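Local coordinates for protein histone acetyltransferase HPA2 and related acetyltransferases (PDB 2QEC) that probably transfers acyl groups, most likely acetyl from acetyl-CoA, to an acceptor not yet identified, as a member of the GCN5-related N-acetyltransferase family, at residues 54-66 and 71-83. The protein carries 1 engineered substitution. Sequence-based numbering, arbitrary orientation.
Sequences EKQYAVAGNIDVA and GEIVGVALWDRPD. With EDO (1,2-ethanediol), chain H.
The ring of Y57, in the last turns of helix 43-60, packs one face against L78 of strand 73-80: L78 CB sits over the ring centre, 4.0 Å from the centroid, a CH-pi contact. Q56 CG covers the opposite face toward the rim. With CG set beside its own backbone N (chi1 -71°), Y57 reaches across the strand, at about a right angle to the side chains of L78 and D80, and its OH donates to D80 OD2 at 2.9 Å on the syn side; a weak bond from Q56 NE2 reaches D80 OD1. On the same sheet face, I63 and L78 lie side by side, I63 CG1 to L78 CD2 3.8 Å, and V76 and V65 continue the apolar row against helix 14-25. The other face carries N62, D64 and W79 with the small A77 and A66. N62 OD1 takes R81 NH1 on a lone pair, 2.9 Å and in the amide plane, the R81 chain bending at chi3 (63°) to bring the guanidinium edge there. D64 and W79 stand obliquely, carboxylate and indole planes 50° apart, bridged by a water that donates to D64 OD2 and accepts from W79 NE1; R153 of helix 142-154 adds a salt bridge to D64 and a cation-pi contact to W79. Near the turn, V74 and G75 both face A66, V74 N reaching A66 O at 2.8 Å, a classic beta bulge. This is the antiparallel hairpin following a helix in the GNAT fold, its central sheet packed between helices.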
loop_
_atom_site.group_PDB
_atom_site.type_symbol
_atom_site.label_atom_id
_atom_site.label_comp_id
_atom_site.label_asym_id
_atom_site.label_seq_id
_atom_site.Cartn_x
_atom_site.Cartn_y
_atom_site.Cartn_z
ATOM N N GLU A 54 -17.818 -3.343 22.094
ATOM C CA GLU A 54 -19.175 -3.858 22.131
ATOM C C GLU A 54 -19.791 -3.912 20.736
ATOM O O GLU A 54 -20.434 -4.903 20.380
ATOM C CB GLU A 54 -19.997 -2.984 23.075
ATOM C CG GLU A 54 -21.458 -3.315 23.200
ATOM C CD GLU A 54 -22.242 -2.131 23.739
ATOM O OE1 GLU A 54 -21.951 -1.694 24.877
ATOM O OE2 GLU A 54 -23.130 -1.637 23.011
ATOM N N LYS A 55 -19.552 -2.869 19.946
ATOM C CA LYS A 55 -20.236 -2.677 18.668
ATOM C C LYS A 55 -19.382 -2.945 17.436
ATOM O O LYS A 55 -19.906 -2.993 16.340
ATOM C CB LYS A 55 -20.777 -1.242 18.583
ATOM C CG LYS A 55 -21.844 -0.906 19.630
ATOM C CD LYS A 55 -23.208 -1.461 19.238
ATOM C CE LYS A 55 -24.337 -0.932 20.131
ATOM N NZ LYS A 55 -25.682 -1.009 19.467
ATOM N N GLN A 56 -18.076 -3.108 17.594
ATOM C CA GLN A 56 -17.213 -3.329 16.441
ATOM C C GLN A 56 -16.379 -4.596 16.567
ATOM O O GLN A 56 -16.448 -5.468 15.711
ATOM C CB GLN A 56 -16.292 -2.143 16.270
ATOM C CG GLN A 56 -15.523 -2.107 14.973
ATOM C CD GLN A 56 -14.769 -0.792 14.825
ATOM O OE1 GLN A 56 -15.001 0.176 15.579
ATOM N NE2 GLN A 56 -13.870 -0.739 13.839
ATOM N N TYR A 57 -15.580 -4.689 17.620
ATOM C CA TYR A 57 -14.562 -5.739 17.681
ATOM C C TYR A 57 -15.119 -7.074 18.144
ATOM O O TYR A 57 -14.695 -8.129 17.643
ATOM C CB TYR A 57 -13.345 -5.264 18.490
ATOM C CG TYR A 57 -12.612 -4.247 17.693
ATOM C CD1 TYR A 57 -11.840 -4.635 16.623
ATOM C CD2 TYR A 57 -12.746 -2.889 17.940
ATOM C CE1 TYR A 57 -11.191 -3.713 15.829
ATOM C CE2 TYR A 57 -12.106 -1.963 17.156
ATOM C CZ TYR A 57 -11.325 -2.386 16.098
ATOM O OH TYR A 57 -10.684 -1.481 15.305
ATOM N N ALA A 58 -16.082 -7.034 19.063
ATOM C CA ALA A 58 -16.698 -8.242 19.585
ATOM C C ALA A 58 -17.521 -8.878 18.495
ATOM O O ALA A 58 -17.540 -10.088 18.325
ATOM C CB ALA A 58 -17.589 -7.919 20.781
ATOM N N VAL A 59 -18.164 -8.004 17.741
ATOM C CA VAL A 59 -19.113 -8.351 16.711
ATOM C C VAL A 59 -18.389 -8.888 15.487
ATOM O O VAL A 59 -18.447 -10.070 15.193
ATOM C CB VAL A 59 -19.924 -7.087 16.334
ATOM C CG1 VAL A 59 -20.852 -7.347 15.129
ATOM C CG2 VAL A 59 -20.700 -6.580 17.567
ATOM N N ALA A 60 -17.660 -8.018 14.811
ATOM C CA ALA A 60 -17.131 -8.331 13.502
ATOM C C ALA A 60 -15.622 -8.479 13.459
ATOM O O ALA A 60 -15.067 -8.640 12.387
ATOM C CB ALA A 60 -17.566 -7.251 12.526
ATOM N N GLY A 61 -14.940 -8.419 14.598
ATOM C CA GLY A 61 -13.494 -8.409 14.567
ATOM C C GLY A 61 -12.896 -9.547 15.364
ATOM O O GLY A 61 -13.495 -10.611 15.504
ATOM N N ASN A 62 -11.679 -9.327 15.833
ATOM C CA ASN A 62 -11.008 -10.218 16.805
ATOM C C ASN A 62 -10.424 -9.429 17.963
ATOM O O ASN A 62 -9.700 -8.455 17.777
ATOM C CB ASN A 62 -9.873 -11.026 16.140
ATOM C CG ASN A 62 -10.386 -12.150 15.220
ATOM O OD1 ASN A 62 -10.642 -11.917 14.068
ATOM N ND2 ASN A 62 -10.543 -13.380 15.775
ATOM N N ILE A 63 -10.654 -9.940 19.175
ATOM C CA ILE A 63 -10.068 -9.436 20.389
ATOM C C ILE A 63 -9.236 -10.553 20.989
ATOM O O ILE A 63 -9.759 -11.631 21.293
ATOM C CB ILE A 63 -11.164 -9.009 21.391
ATOM C CG1 ILE A 63 -12.127 -8.013 20.733
ATOM C CG2 ILE A 63 -10.544 -8.431 22.679
ATOM C CD1 ILE A 63 -13.408 -7.766 21.598
ATOM N N ASP A 64 -7.932 -10.322 21.060
ATOM C CA ASP A 64 -6.992 -11.282 21.651
ATOM C C ASP A 64 -6.565 -10.773 23.017
ATOM O O ASP A 64 -6.366 -9.566 23.210
ATOM C CB ASP A 64 -5.776 -11.447 20.749
ATOM C CG ASP A 64 -6.100 -12.109 19.424
ATOM O OD1 ASP A 64 -7.141 -12.824 19.315
ATOM O OD2 ASP A 64 -5.249 -11.967 18.512
ATOM N N VAL A 65 -6.417 -11.679 23.980
ATOM C CA VAL A 65 -5.823 -11.329 25.239
ATOM C C VAL A 65 -4.607 -12.197 25.509
ATOM O O VAL A 65 -4.590 -13.373 25.161
ATOM C CB VAL A 65 -6.781 -11.510 26.471
ATOM C CG1 VAL A 65 -7.861 -10.490 26.435
ATOM C CG2 VAL A 65 -7.387 -12.903 26.545
ATOM N N ALA A 66 -3.644 -11.600 26.209
ATOM C CA ALA A 66 -2.461 -12.269 26.737
ATOM C C ALA A 66 -2.614 -12.352 28.241
ATOM O O ALA A 66 -2.961 -11.355 28.854
ATOM C CB ALA A 66 -1.249 -11.436 26.412
ATOM N N GLY A 71 -2.508 -15.964 35.616
ATOM C CA GLY A 71 -3.856 -16.000 34.998
ATOM C C GLY A 71 -4.495 -14.655 34.665
ATOM O O GLY A 71 -5.647 -14.609 34.232
ATOM N N GLU A 72 -3.769 -13.564 34.887
ATOM C CA GLU A 72 -4.355 -12.243 34.675
ATOM C C GLU A 72 -4.056 -11.750 33.284
ATOM O O GLU A 72 -3.006 -12.039 32.717
ATOM C CB GLU A 72 -3.882 -11.217 35.719
ATOM C CG GLU A 72 -4.173 -11.579 37.181
ATOM C CD GLU A 72 -5.614 -11.291 37.682
ATOM O OE1 GLU A 72 -6.349 -10.483 37.058
ATOM O OE2 GLU A 72 -6.005 -11.899 38.728
ATOM N N ILE A 73 -5.002 -10.981 32.760
ATOM C CA ILE A 73 -4.872 -10.371 31.453
ATOM C C ILE A 73 -3.884 -9.223 31.579
ATOM O O ILE A 73 -4.020 -8.353 32.457
ATOM C CB ILE A 73 -6.240 -9.891 30.909
ATOM C CG1 ILE A 73 -7.135 -11.109 30.609
ATOM C CG2 ILE A 73 -6.055 -8.995 29.694
ATOM C CD1 ILE A 73 -8.604 -10.775 30.499
ATOM N N VAL A 74 -2.813 -9.315 30.794
ATOM C CA VAL A 74 -1.723 -8.335 30.801
ATOM C C VAL A 74 -1.541 -7.622 29.454
ATOM O O VAL A 74 -0.727 -6.710 29.325
ATOM C CB VAL A 74 -0.366 -8.991 31.227
ATOM C CG1 VAL A 74 -0.397 -9.321 32.690
ATOM C CG2 VAL A 74 -0.032 -10.216 30.397
ATOM N N GLY A 75 -2.324 -8.014 28.474
ATOM C CA GLY A 75 -2.311 -7.329 27.181
ATOM C C GLY A 75 -3.531 -7.669 26.376
ATOM O O GLY A 75 -4.196 -8.685 26.622
ATOM N N VAL A 76 -3.819 -6.788 25.432
ATOM C CA VAL A 76 -4.945 -6.942 24.538
ATOM C C VAL A 76 -4.577 -6.388 23.161
ATOM O O VAL A 76 -3.824 -5.406 23.038
ATOM C CB VAL A 76 -6.257 -6.306 25.125
ATOM C CG1 VAL A 76 -6.164 -4.781 25.289
ATOM C CG2 VAL A 76 -7.483 -6.690 24.303
ATOM N N ALA A 77 -5.078 -7.064 22.119
ATOM C CA ALA A 77 -5.003 -6.584 20.739
ATOM C C ALA A 77 -6.393 -6.611 20.055
ATOM O O ALA A 77 -7.176 -7.583 20.188
ATOM C CB ALA A 77 -3.980 -7.371 19.958
ATOM N N LEU A 78 -6.676 -5.555 19.277
ATOM C CA LEU A 78 -7.949 -5.401 18.551
ATOM C C LEU A 78 -7.633 -5.388 17.076
ATOM O O LEU A 78 -6.819 -4.597 16.654
ATOM C CB LEU A 78 -8.648 -4.108 18.941
ATOM C CG LEU A 78 -8.942 -3.977 20.478
ATOM C CD1 LEU A 78 -9.594 -2.632 20.754
ATOM C CD2 LEU A 78 -9.900 -4.995 20.959
ATOM N N TRP A 79 -8.259 -6.319 16.365
ATOM C CA TRP A 79 -8.070 -6.548 14.941
ATOM C C TRP A 79 -9.408 -6.469 14.187
ATOM O O TRP A 79 -10.453 -6.973 14.666
ATOM C CB TRP A 79 -7.506 -7.945 14.771
ATOM C CG TRP A 79 -6.139 -8.232 15.350
ATOM C CD1 TRP A 79 -5.839 -8.581 16.645
ATOM C CD2 TRP A 79 -4.919 -8.304 14.624
ATOM N NE1 TRP A 79 -4.508 -8.833 16.761
ATOM C CE2 TRP A 79 -3.919 -8.685 15.529
ATOM C CE3 TRP A 79 -4.578 -8.099 13.285
ATOM C CZ2 TRP A 79 -2.592 -8.809 15.153
ATOM C CZ3 TRP A 79 -3.264 -8.249 12.897
ATOM C CH2 TRP A 79 -2.285 -8.619 13.836
ATOM N N ASP A 80 -9.385 -5.854 13.006
ATOM C CA ASP A 80 -10.458 -5.933 12.039
ATOM C C ASP A 80 -10.041 -6.918 10.962
ATOM O O ASP A 80 -8.888 -6.959 10.528
ATOM C CB ASP A 80 -10.734 -4.582 11.349
ATOM C CG ASP A 80 -11.301 -3.554 12.295
ATOM O OD1 ASP A 80 -12.478 -3.672 12.668
ATOM O OD2 ASP A 80 -10.571 -2.617 12.676
ATOM N N ARG A 81 -11.022 -7.700 10.523
ATOM C CA ARG A 81 -10.829 -8.758 9.558
ATOM C C ARG A 81 -10.966 -8.194 8.163
ATOM O O ARG A 81 -11.553 -7.117 7.980
ATOM C CB ARG A 81 -11.874 -9.879 9.813
ATOM C CG ARG A 81 -11.816 -10.408 11.241
ATOM C CD ARG A 81 -13.019 -11.317 11.598
ATOM N NE ARG A 81 -12.999 -12.496 10.744
ATOM C CZ ARG A 81 -12.363 -13.640 11.012
ATOM N NH1 ARG A 81 -11.689 -13.820 12.152
ATOM N NH2 ARG A 81 -12.415 -14.623 10.117
ATOM N N PRO A 82 -10.411 -8.886 7.171
ATOM C CA PRO A 82 -10.635 -8.390 5.827
ATOM C C PRO A 82 -12.113 -8.298 5.382
ATOM O O PRO A 82 -12.940 -9.130 5.758
ATOM C CB PRO A 82 -9.861 -9.380 4.924
ATOM C CG PRO A 82 -8.965 -10.092 5.761
ATOM C CD PRO A 82 -9.558 -10.091 7.177
ATOM N N ASP A 83 -12.417 -7.283 4.573
ATOM C CA ASP A 83 -13.765 -7.085 4.014
ATOM C C ASP A 83 -13.684 -6.135 2.807
ATOM O O ASP A 83 -14.697 -5.603 2.341
ATOM C CB ASP A 83 -14.741 -6.530 5.073
HETATM C C1 EDO H . -10.244 -13.059 18.972
HETATM O O1 EDO H . -9.378 -13.875 18.243
HETATM C C2 EDO H . -11.716 -13.196 18.658
HETATM O O2 EDO H . -12.421 -12.202 19.400
HETATM O O HOH W 1 -13.745 -6.996 11.180
HETATM O O HOH W 2 -3.234 -10.378 18.720
#